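Local coordinates for protein botulinum neurotoxin type C1 (Clostridium botulinum, PDB 3R4S) that binds gangliosides through its receptor-binding region for cell entry and belongs to a neurotoxin whose protease part probably cleaves proteins of neurotransmitter release, at residues S268-F273 and Y390-G395; L321-E326 and D337-G342. One frame throughout, in Å; residues are numbered along the deposited sequence.

Contact 1 of 2, residues S268-F273 and Y390-G395; sequences SRQIVF and YRFRLG. With SLB (N-acetyl-beta-neuraminic acid), chain C.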
ATOM      1  N   SER A 268      26.465 -20.068  -4.274  1.00 31.55           N
ATOM      2  CA  SER A 268      27.046 -21.000  -3.325  1.00 33.07           C
ATOM      3  C   SER A 268      26.227 -21.002  -2.063  1.00 30.15           C
ATOM      4  O   SER A 268      26.774 -21.045  -0.972  1.00 32.53           O
ATOM      5  CB  SER A 268      28.496 -20.640  -2.994  1.00 32.84           C
ATOM      6  OG  SER A 268      29.315 -20.720  -4.144  1.00 36.55           O
ATOM      7  N   ARG A 269      24.908 -20.949  -2.228  1.00 30.03           N
ATOM      8  CA  ARG A 269      23.977 -21.017  -1.112  1.00 28.40           C
ATOM      9  C   ARG A 269      24.004 -19.786  -0.208  1.00 28.40           C
ATOM     10  O   ARG A 269      23.380 -19.779   0.860  1.00 27.77           O
ATOM     11  CB  ARG A 269      24.199 -22.281  -0.292  1.00 32.39           C
ATOM     12  CG  ARG A 269      23.787 -23.545  -1.016  1.00 36.82           C
ATOM     13  CD  ARG A 269      24.052 -24.750  -0.144  1.00 42.29           C
ATOM     14  NE  ARG A 269      23.608 -25.978  -0.787  1.00 46.72           N
ATOM     15  CZ  ARG A 269      23.428 -27.123  -0.139  1.00 51.66           C
ATOM     16  NH1 ARG A 269      23.650 -27.184   1.171  1.00 49.63           N
ATOM     17  NH2 ARG A 269      23.018 -28.200  -0.797  1.00 49.30           N
ATOM     18  N   GLN A 270      24.729 -18.756  -0.634  1.00 24.69           N
ATOM     19  CA  GLN A 270      24.660 -17.460   0.020  1.00 26.01           C
ATOM     20  C   GLN A 270      23.745 -16.556  -0.800  1.00 28.88           C
ATOM     21  O   GLN A 270      23.985 -16.333  -1.988  1.00 28.63           O
ATOM     22  CB  GLN A 270      26.039 -16.820   0.134  1.00 23.43           C
ATOM     23  CG  GLN A 270      26.010 -15.410   0.736  1.00 26.44           C
ATOM     24  CD  GLN A 270      25.215 -15.358   2.037  1.00 25.54           C
ATOM     25  OE1 GLN A 270      24.256 -14.588   2.172  1.00 28.01           O
ATOM     26  NE2 GLN A 270      25.593 -16.196   2.987  1.00 21.86           N
ATOM     27  N   ILE A 271      22.687 -16.043  -0.176  1.00 27.63           N
ATOM     28  CA  ILE A 271      21.831 -15.067  -0.854  1.00 24.54           C
ATOM     29  C   ILE A 271      22.590 -13.774  -1.054  1.00 23.81           C
ATOM     30  O   ILE A 271      23.314 -13.320  -0.160  1.00 20.85           O
ATOM     31  CB  ILE A 271      20.549 -14.783  -0.068  1.00 24.09           C
ATOM     32  CG1 ILE A 271      19.727 -16.064   0.050  1.00 23.64           C
ATOM     33  CG2 ILE A 271      19.744 -13.684  -0.757  1.00 22.47           C
ATOM     34  CD1 ILE A 271      18.508 -15.925   0.933  1.00 27.80           C
ATOM     35  N   VAL A 272      22.445 -13.198  -2.241  1.00 24.22           N
ATOM     36  CA  VAL A 272      23.088 -11.930  -2.561  1.00 25.81           C
ATOM     37  C   VAL A 272      22.100 -11.039  -3.297  1.00 24.44           C
ATOM     38  O   VAL A 272      21.150 -11.528  -3.904  1.00 27.53           O
ATOM     39  CB  VAL A 272      24.343 -12.131  -3.449  1.00 26.50           C
ATOM     40  CG1 VAL A 272      25.325 -13.069  -2.767  1.00 22.48           C
ATOM     41  CG2 VAL A 272      23.948 -12.679  -4.822  1.00 27.04           C
ATOM     42  N   PHE A 273      22.329  -9.736  -3.247  1.00 22.16           N
ATOM     43  CA  PHE A 273      21.452  -8.799  -3.925  1.00 26.56           C
ATOM     44  C   PHE A 273      22.121  -8.212  -5.157  1.00 25.07           C
ATOM     45  O   PHE A 273      23.206  -7.638  -5.073  1.00 26.45           O
ATOM     46  CB  PHE A 273      21.007  -7.691  -2.964  1.00 23.45           C
ATOM     47  CG  PHE A 273      20.087  -8.171  -1.874  1.00 25.13           C
ATOM     48  CD1 PHE A 273      18.719  -8.234  -2.079  1.00 24.89           C
ATOM     49  CD2 PHE A 273      20.594  -8.563  -0.650  1.00 22.72           C
ATOM     50  CE1 PHE A 273      17.868  -8.682  -1.072  1.00 25.48           C
ATOM     51  CE2 PHE A 273      19.750  -9.014   0.365  1.00 24.54           C
ATOM     52  CZ  PHE A 273      18.388  -9.073   0.152  1.00 25.34           C
ATOM     53  N   TYR A 390      29.408  -7.446   2.797  1.00 26.78           N
ATOM     54  CA  TYR A 390      30.443  -8.227   3.472  1.00 28.17           C
ATOM     55  C   TYR A 390      31.310  -9.036   2.500  1.00 26.67           C
ATOM     56  O   TYR A 390      30.942  -9.241   1.338  1.00 26.63           O
ATOM     57  CB  TYR A 390      29.812  -9.131   4.533  1.00 25.28           C
ATOM     58  CG  TYR A 390      29.040  -8.351   5.574  1.00 29.45           C
ATOM     59  CD1 TYR A 390      29.657  -7.903   6.732  1.00 27.78           C
ATOM     60  CD2 TYR A 390      27.694  -8.043   5.383  1.00 29.14           C
ATOM     61  CE1 TYR A 390      28.955  -7.173   7.681  1.00 28.93           C
ATOM     62  CE2 TYR A 390      26.981  -7.312   6.330  1.00 27.85           C
ATOM     63  CZ  TYR A 390      27.616  -6.886   7.475  1.00 28.50           C
ATOM     64  OH  TYR A 390      26.920  -6.172   8.413  1.00 30.51           O
ATOM     65  N   ARG A 391      32.462  -9.488   2.984  1.00 27.74           N
ATOM     66  CA  ARG A 391      33.438 -10.186   2.141  1.00 28.47           C
ATOM     67  C   ARG A 391      33.247 -11.700   2.175  1.00 26.87           C
ATOM     68  O   ARG A 391      33.261 -12.308   3.238  1.00 30.04           O
ATOM     69  CB  ARG A 391      34.861  -9.836   2.582  1.00 32.33           C
ATOM     70  CG  ARG A 391      35.291  -8.423   2.245  1.00 34.56           C
ATOM     71  CD  ARG A 391      36.200  -8.408   1.017  1.00 38.26           C
ATOM     72  NE  ARG A 391      36.502  -7.045   0.601  1.00 38.57           N
ATOM     73  CZ  ARG A 391      37.007  -6.703  -0.580  1.00 41.73           C
ATOM     74  NH1 ARG A 391      37.281  -7.628  -1.498  1.00 40.59           N
ATOM     75  NH2 ARG A 391      37.235  -5.420  -0.844  1.00 42.99           N
ATOM     76  N   PHE A 392      33.069 -12.301   1.003  1.00 24.82           N
ATOM     77  CA  PHE A 392      32.898 -13.745   0.889  1.00 27.44           C
ATOM     78  C   PHE A 392      33.755 -14.289  -0.251  1.00 29.79           C
ATOM     79  O   PHE A 392      34.216 -13.544  -1.119  1.00 30.97           O
ATOM     80  CB  PHE A 392      31.447 -14.115   0.543  1.00 26.27           C
ATOM     81  CG  PHE A 392      30.429 -13.767   1.598  1.00 27.98           C
ATOM     82  CD1 PHE A 392      30.005 -14.723   2.517  1.00 27.91           C
ATOM     83  CD2 PHE A 392      29.855 -12.507   1.636  1.00 25.23           C
ATOM     84  CE1 PHE A 392      29.043 -14.412   3.472  1.00 31.09           C
ATOM     85  CE2 PHE A 392      28.889 -12.193   2.582  1.00 27.74           C
ATOM     86  CZ  PHE A 392      28.485 -13.137   3.500  1.00 23.44           C
ATOM     87  N   ARG A 393      33.928 -15.606  -0.257  1.00 31.51           N
ATOM     88  CA  ARG A 393      34.412 -16.321  -1.424  1.00 31.64           C
ATOM     89  C   ARG A 393      33.254 -17.184  -1.897  1.00 30.80           C
ATOM     90  O   ARG A 393      32.919 -18.182  -1.266  1.00 30.68           O
ATOM     91  CB  ARG A 393      35.603 -17.218  -1.074  1.00 30.86           C
ATOM     92  CG  ARG A 393      36.842 -16.472  -0.600  1.00 30.41           C
ATOM     93  CD  ARG A 393      38.030 -17.437  -0.397  1.00 34.16           C
ATOM     94  NE  ARG A 393      39.235 -16.699  -0.023  1.00 31.88           N
ATOM     95  CZ  ARG A 393      39.609 -16.465   1.229  1.00 36.54           C
ATOM     96  NH1 ARG A 393      38.882 -16.919   2.241  1.00 35.92           N
ATOM     97  NH2 ARG A 393      40.714 -15.777   1.467  1.00 36.05           N
ATOM     98  N   LEU A 394      32.640 -16.797  -3.004  1.00 27.75           N
ATOM     99  CA  LEU A 394      31.523 -17.550  -3.547  1.00 33.68           C
ATOM    100  C   LEU A 394      31.813 -17.960  -4.984  1.00 33.28           C
ATOM    101  O   LEU A 394      32.599 -17.317  -5.673  1.00 37.29           O
ATOM    102  CB  LEU A 394      30.244 -16.703  -3.507  1.00 32.73           C
ATOM    103  CG  LEU A 394      29.851 -16.026  -2.189  1.00 26.53           C
ATOM    104  CD1 LEU A 394      28.650 -15.093  -2.402  1.00 30.18           C
ATOM    105  CD2 LEU A 394      29.555 -17.063  -1.115  1.00 25.59           C
ATOM    106  N   GLY A 395      31.172 -19.029  -5.434  1.00 35.28           N
ATOM    107  CA  GLY A 395      31.227 -19.423  -6.833  1.00 42.73           C
ATOM    108  C   GLY A 395      32.607 -19.521  -7.466  1.00 45.54           C
ATOM    109  O   GLY A 395      32.836 -19.003  -8.559  1.00 51.14           O
TER
HETATM  110  C1  SLB C6875      24.999 -19.806 -11.362  1.00 46.66           C
HETATM  111  C2  SLB C6875      24.180 -20.565 -10.352  1.00 45.06           C
HETATM  112  C3  SLB C6875      23.247 -19.587  -9.629  1.00 37.89           C
HETATM  113  C4  SLB C6875      22.489 -20.284  -8.503  1.00 36.26           C
HETATM  114  C5  SLB C6875      23.487 -20.884  -7.539  1.00 34.21           C
HETATM  115  C6  SLB C6875      24.410 -21.850  -8.289  1.00 42.79           C
HETATM  116  C7  SLB C6875      25.491 -22.321  -7.327  1.00 41.90           C
HETATM  117  C8  SLB C6875      26.295 -23.485  -7.929  1.00 51.88           C
HETATM  118  C9  SLB C6875      27.348 -24.005  -6.955  1.00 48.90           C
HETATM  119  C10 SLB C6875      22.794 -21.662  -5.317  1.00 32.49           C
HETATM  120  C11 SLB C6875      21.907 -22.623  -4.586  1.00 30.37           C
HETATM  121  N5  SLB C6875      22.705 -21.728  -6.646  1.00 36.16           N
HETATM  122  O1A SLB C6875      25.963 -19.100 -10.982  1.00 47.92           O
HETATM  123  O1B SLB C6875      24.658 -19.898 -12.563  1.00 54.15           O
HETATM  124  O2  SLB C6875      23.399 -21.523 -11.073  1.00 45.01           O
HETATM  125  O4  SLB C6875      21.668 -19.350  -7.795  1.00 40.58           O
HETATM  126  O6  SLB C6875      25.047 -21.255  -9.438  1.00 38.98           O
HETATM  127  O7  SLB C6875      26.335 -21.183  -7.070  1.00 37.53           O
HETATM  128  O8  SLB C6875      25.420 -24.560  -8.302  1.00 53.06           O
HETATM  129  O9  SLB C6875      28.508 -23.171  -7.062  1.00 52.29           O
HETATM  130  O10 SLB C6875      23.535 -20.879  -4.732  1.00 31.71           O
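L394 is the hub here: it points at the 268-273 segment and spreads its two methyls over S268, Q270 and V272. With CG anti to the carbonyl carbon, CD2 comes against Q270 CB at 3.7 Å and brushes the CB of S268, while CD1 runs on to V272 and meets its CG1 tip to tip at 3.9 Å. The aliphatic stem of Q270 crosses the leucine obliquely. Its chain leaves the strand with CG anti to the backbone N (chi1 176°), then bends at chi2 so that the terminal amide stacks on the F392 ring, the two planes 28° apart. Over that same ring face sits Q270 CG, offset toward the rim.

At the edge of this apolar patch one bond ties the segments: G395 N donates to S268 OG at 2.8 Å, fairly straight at 160°. S268 OG lies beside its own backbone N, and that N-H has another task, donating to O7 of the bound N-acetyl-beta-neuraminic acid at 3.0 Å. R269 N follows with a 2.9 Å bond to O10 of the sugar's N-acetyl group. The serine thus joins the sialic acid pocket, through its backbone, to the 390-395 segment, through its side chain.

S268 and R269 form the turn between strands 262-267 and 270-275, a two-stranded antiparallel hairpin in the trefoil-type C-terminal receptor-binding region. A266 O and Y286 OH also bond the sugar, and R269 makes a salt bridge to E345. Behind the contact, Q270 and F392 both pack on A340 of strand 338-345, and F392 reaches V405 of strand 401-409.

Contact 2 of 2, residues L321-E326 and D337-G342; sequences LFMKNE and DIYAIG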
ATOM      1  N   LEU A 321      15.676 -20.426   3.938  1.00 23.45           N
ATOM      2  CA  LEU A 321      16.586 -19.393   4.398  1.00 22.11           C
ATOM      3  C   LEU A 321      16.983 -19.792   5.810  1.00 22.28           C
ATOM      4  O   LEU A 321      16.176 -20.367   6.549  1.00 20.61           O
ATOM      5  CB  LEU A 321      15.904 -18.019   4.401  1.00 23.08           C
ATOM      6  CG  LEU A 321      15.914 -17.226   3.097  1.00 23.60           C
ATOM      7  CD1 LEU A 321      15.177 -17.967   1.984  1.00 21.47           C
ATOM      8  CD2 LEU A 321      15.303 -15.850   3.325  1.00 24.69           C
ATOM      9  N   PHE A 322      18.224 -19.518   6.188  1.00 20.40           N
ATOM     10  CA  PHE A 322      18.655 -19.845   7.540  1.00 21.38           C
ATOM     11  C   PHE A 322      19.753 -18.909   7.996  1.00 21.16           C
ATOM     12  O   PHE A 322      20.482 -18.344   7.182  1.00 23.17           O
ATOM     13  CB  PHE A 322      19.099 -21.322   7.666  1.00 25.33           C
ATOM     14  CG  PHE A 322      20.528 -21.596   7.208  1.00 22.94           C
ATOM     15  CD1 PHE A 322      20.881 -21.483   5.871  1.00 22.79           C
ATOM     16  CD2 PHE A 322      21.496 -22.003   8.120  1.00 25.04           C
ATOM     17  CE1 PHE A 322      22.184 -21.738   5.450  1.00 28.19           C
ATOM     18  CE2 PHE A 322      22.801 -22.272   7.711  1.00 30.71           C
ATOM     19  CZ  PHE A 322      23.147 -22.140   6.378  1.00 27.48           C
ATOM     20  N   MET A 323      19.854 -18.731   9.306  1.00 21.72           N
ATOM     21  CA  MET A 323      20.911 -17.910   9.856  1.00 24.30           C
ATOM     22  C   MET A 323      22.166 -18.761   9.983  1.00 25.76           C
ATOM     23  O   MET A 323      22.199 -19.725  10.744  1.00 26.97           O
ATOM     24  CB  MET A 323      20.513 -17.348  11.215  1.00 19.85           C
ATOM     25  CG  MET A 323      21.466 -16.268  11.698  1.00 24.90           C
ATOM     26  SD  MET A 323      21.171 -15.735  13.394  1.00 25.17           S
ATOM     27  CE  MET A 323      21.596 -17.202  14.323  1.00 26.51           C
ATOM     28  N   LYS A 324      23.188 -18.412   9.216  1.00 27.29           N
ATOM     29  CA  LYS A 324      24.451 -19.135   9.273  1.00 29.92           C
ATOM     30  C   LYS A 324      25.150 -18.811  10.578  1.00 35.59           C
ATOM     31  O   LYS A 324      24.810 -17.838  11.248  1.00 40.28           O
ATOM     32  CB  LYS A 324      25.373 -18.709   8.142  1.00 28.69           C
ATOM     33  CG  LYS A 324      25.050 -19.224   6.756  1.00 33.68           C
ATOM     34  CD  LYS A 324      26.244 -18.880   5.858  1.00 40.73           C
ATOM     35  CE  LYS A 324      26.036 -19.208   4.399  1.00 43.06           C
ATOM     36  NZ  LYS A 324      27.091 -18.513   3.593  1.00 37.06           N
ATOM     37  N   ASN A 325      26.153 -19.610  10.918  1.00 34.88           N
ATOM     38  CA  ASN A 325      26.889 -19.437  12.164  1.00 37.07           C
ATOM     39  C   ASN A 325      28.362 -19.072  11.951  1.00 42.39           C
ATOM     40  O   ASN A 325      29.180 -19.248  12.846  1.00 49.75           O
ATOM     41  CB  ASN A 325      26.797 -20.719  12.984  1.00 47.13           C
ATOM     42  CG  ASN A 325      27.175 -20.513  14.420  1.00 50.70           C
ATOM     43  OD1 ASN A 325      27.149 -19.393  14.920  1.00 57.20           O
ATOM     44  ND2 ASN A 325      27.526 -21.595  15.103  1.00 57.73           N
ATOM     45  N   GLU A 326      28.701 -18.557  10.773  1.00 36.69           N
ATOM     46  CA  GLU A 326      30.091 -18.240  10.463  1.00 40.69           C
ATOM     47  C   GLU A 326      30.461 -16.788  10.747  1.00 36.20           C
ATOM     48  O   GLU A 326      29.634 -15.878  10.634  1.00 31.68           O
ATOM     49  CB  GLU A 326      30.406 -18.545   8.996  1.00 36.67           C
ATOM     50  CG  GLU A 326      29.874 -19.870   8.489  1.00 48.48           C
ATOM     51  CD  GLU A 326      30.054 -20.011   6.983  1.00 57.80           C
ATOM     52  OE1 GLU A 326      30.103 -18.964   6.294  1.00 48.84           O
ATOM     53  OE2 GLU A 326      30.148 -21.161   6.492  1.00 61.40           O
ATOM     54  N   ASP A 337      28.417  -9.978  16.169  1.00 32.44           N
ATOM     55  CA  ASP A 337      27.037 -10.443  16.257  1.00 34.27           C
ATOM     56  C   ASP A 337      26.275 -10.365  14.934  1.00 33.01           C
ATOM     57  O   ASP A 337      25.043 -10.456  14.927  1.00 29.32           O
ATOM     58  CB  ASP A 337      26.275  -9.689  17.353  1.00 33.28           C
ATOM     59  CG  ASP A 337      26.858  -9.924  18.732  1.00 33.68           C
ATOM     60  OD1 ASP A 337      27.006 -11.100  19.118  1.00 34.21           O
ATOM     61  OD2 ASP A 337      27.175  -8.930  19.421  1.00 36.40           O
ATOM     62  N   ILE A 338      27.002 -10.194  13.830  1.00 26.87           N
ATOM     63  CA  ILE A 338      26.405 -10.198  12.496  1.00 27.39           C
ATOM     64  C   ILE A 338      26.529 -11.580  11.852  1.00 30.95           C
ATOM     65  O   ILE A 338      27.625 -12.132  11.780  1.00 26.77           O
ATOM     66  CB  ILE A 338      27.100  -9.195  11.563  1.00 28.76           C
ATOM     67  CG1 ILE A 338      27.065  -7.782  12.144  1.00 29.74           C
ATOM     68  CG2 ILE A 338      26.426  -9.198  10.190  1.00 28.04           C
ATOM     69  CD1 ILE A 338      25.660  -7.191  12.186  1.00 31.66           C
ATOM     70  N   TYR A 339      25.412 -12.137  11.385  1.00 27.13           N
ATOM     71  CA  TYR A 339      25.424 -13.439  10.710  1.00 24.54           C
ATOM     72  C   TYR A 339      24.727 -13.356   9.367  1.00 27.15           C
ATOM     73  O   TYR A 339      23.699 -12.693   9.231  1.00 23.34           O
ATOM     74  CB  TYR A 339      24.734 -14.503  11.553  1.00 26.43           C
ATOM     75  CG  TYR A 339      25.307 -14.628  12.934  1.00 30.61           C
ATOM     76  CD1 TYR A 339      26.268 -15.586  13.221  1.00 36.58           C
ATOM     77  CD2 TYR A 339      24.896 -13.777  13.953  1.00 32.89           C
ATOM     78  CE1 TYR A 339      26.797 -15.705  14.490  1.00 40.74           C
ATOM     79  CE2 TYR A 339      25.420 -13.885  15.225  1.00 36.11           C
ATOM     80  CZ  TYR A 339      26.370 -14.852  15.487  1.00 42.61           C
ATOM     81  OH  TYR A 339      26.902 -14.965  16.750  1.00 48.36           O
ATOM     82  N   ALA A 340      25.288 -14.030   8.371  1.00 24.46           N
ATOM     83  CA  ALA A 340      24.677 -14.062   7.056  1.00 23.58           C
ATOM     84  C   ALA A 340      23.420 -14.924   7.080  1.00 22.88           C
ATOM     85  O   ALA A 340      23.352 -15.911   7.812  1.00 21.48           O
ATOM     86  CB  ALA A 340      25.681 -14.593   6.010  1.00 25.12           C
ATOM     87  N   ILE A 341      22.424 -14.538   6.283  1.00 20.70           N
ATOM     88  CA  ILE A 341      21.311 -15.426   5.977  1.00 21.70           C
ATOM     89  C   ILE A 341      21.611 -16.114   4.653  1.00 22.40           C
ATOM     90  O   ILE A 341      21.897 -15.464   3.649  1.00 20.12           O
ATOM     91  CB  ILE A 341      19.967 -14.673   5.889  1.00 20.43           C
ATOM     92  CG1 ILE A 341      19.606 -14.073   7.258  1.00 18.72           C
ATOM     93  CG2 ILE A 341      18.875 -15.613   5.391  1.00 18.10           C
ATOM     94  CD1 ILE A 341      18.382 -13.150   7.255  1.00 22.05           C
ATOM     95  N   GLY A 342      21.587 -17.437   4.659  1.00 23.98           N
ATOM     96  CA  GLY A 342      21.869 -18.178   3.448  1.00 21.88           C
ATOM     97  C   GLY A 342      20.807 -19.220   3.213  1.00 27.77           C
ATOM     98  O   GLY A 342      19.695 -19.117   3.753  1.00 25.20           O
TER
HETATM   99  O   HOH W   1      27.423 -15.900   9.013  1.00 28.86           O
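Strands 321-323 and 338-342 run antiparallel at 163°, with F322 and G342 a hydrogen-bonded pair, each N donating to the other's O, and M323 and I341 the non-hydrogen-bonded pair beside it. K324 N adds a third bond, 2.9 Å to A340 O and nearly along the C=O axis, whereas F322 N sits above the carbonyl plane of G342. The F322 ring, its CG between backbone N and carbonyl carbon (chi1 82°), sets CD1 3.4 Å from G342 O. The extended K324 chain runs past G342, which offers its CE no side chain. Y339 CB and CD1 each lie 3.3 Å from K324 O. M323 goes to the same sheet face as I341; its CG packs on Y339 CB at 3.7 Å and SD makes an oblique Met-aromatic contact with the Y339 ring. L321 CB meets I341 CG2 at 3.9 Å. The pair forms a beta hairpin whose loop end a water bridges, donating to E326 O and accepting from A340 N; the ten connecting residues contain neither helix nor strand. Strand 338-345 is paired on its other edge with 401-409, where I341 packs on P406 and V408, and strand 317-323 with 307-314.

Following the chain from the N terminus, 268-273 comes first and meets 390-395 much later, contact 1 closing a loop with 116 residues between its segments. Contact 2 closes a much shorter one, ten residues long, nested wholly inside it. The centres are about 11 Å apart and the two meet directly: the end of Q270 packs near A340, and Y390 OH lies 3.5 Å from I338 CG2. Contact 2 joins neighbouring strands within the large antiparallel sheet; contact 1 brings the small 262-275 hairpin, with its sialic acid site, against the end of strand 381-392 of that sheet. Both belong to the C-terminal receptor-binding region.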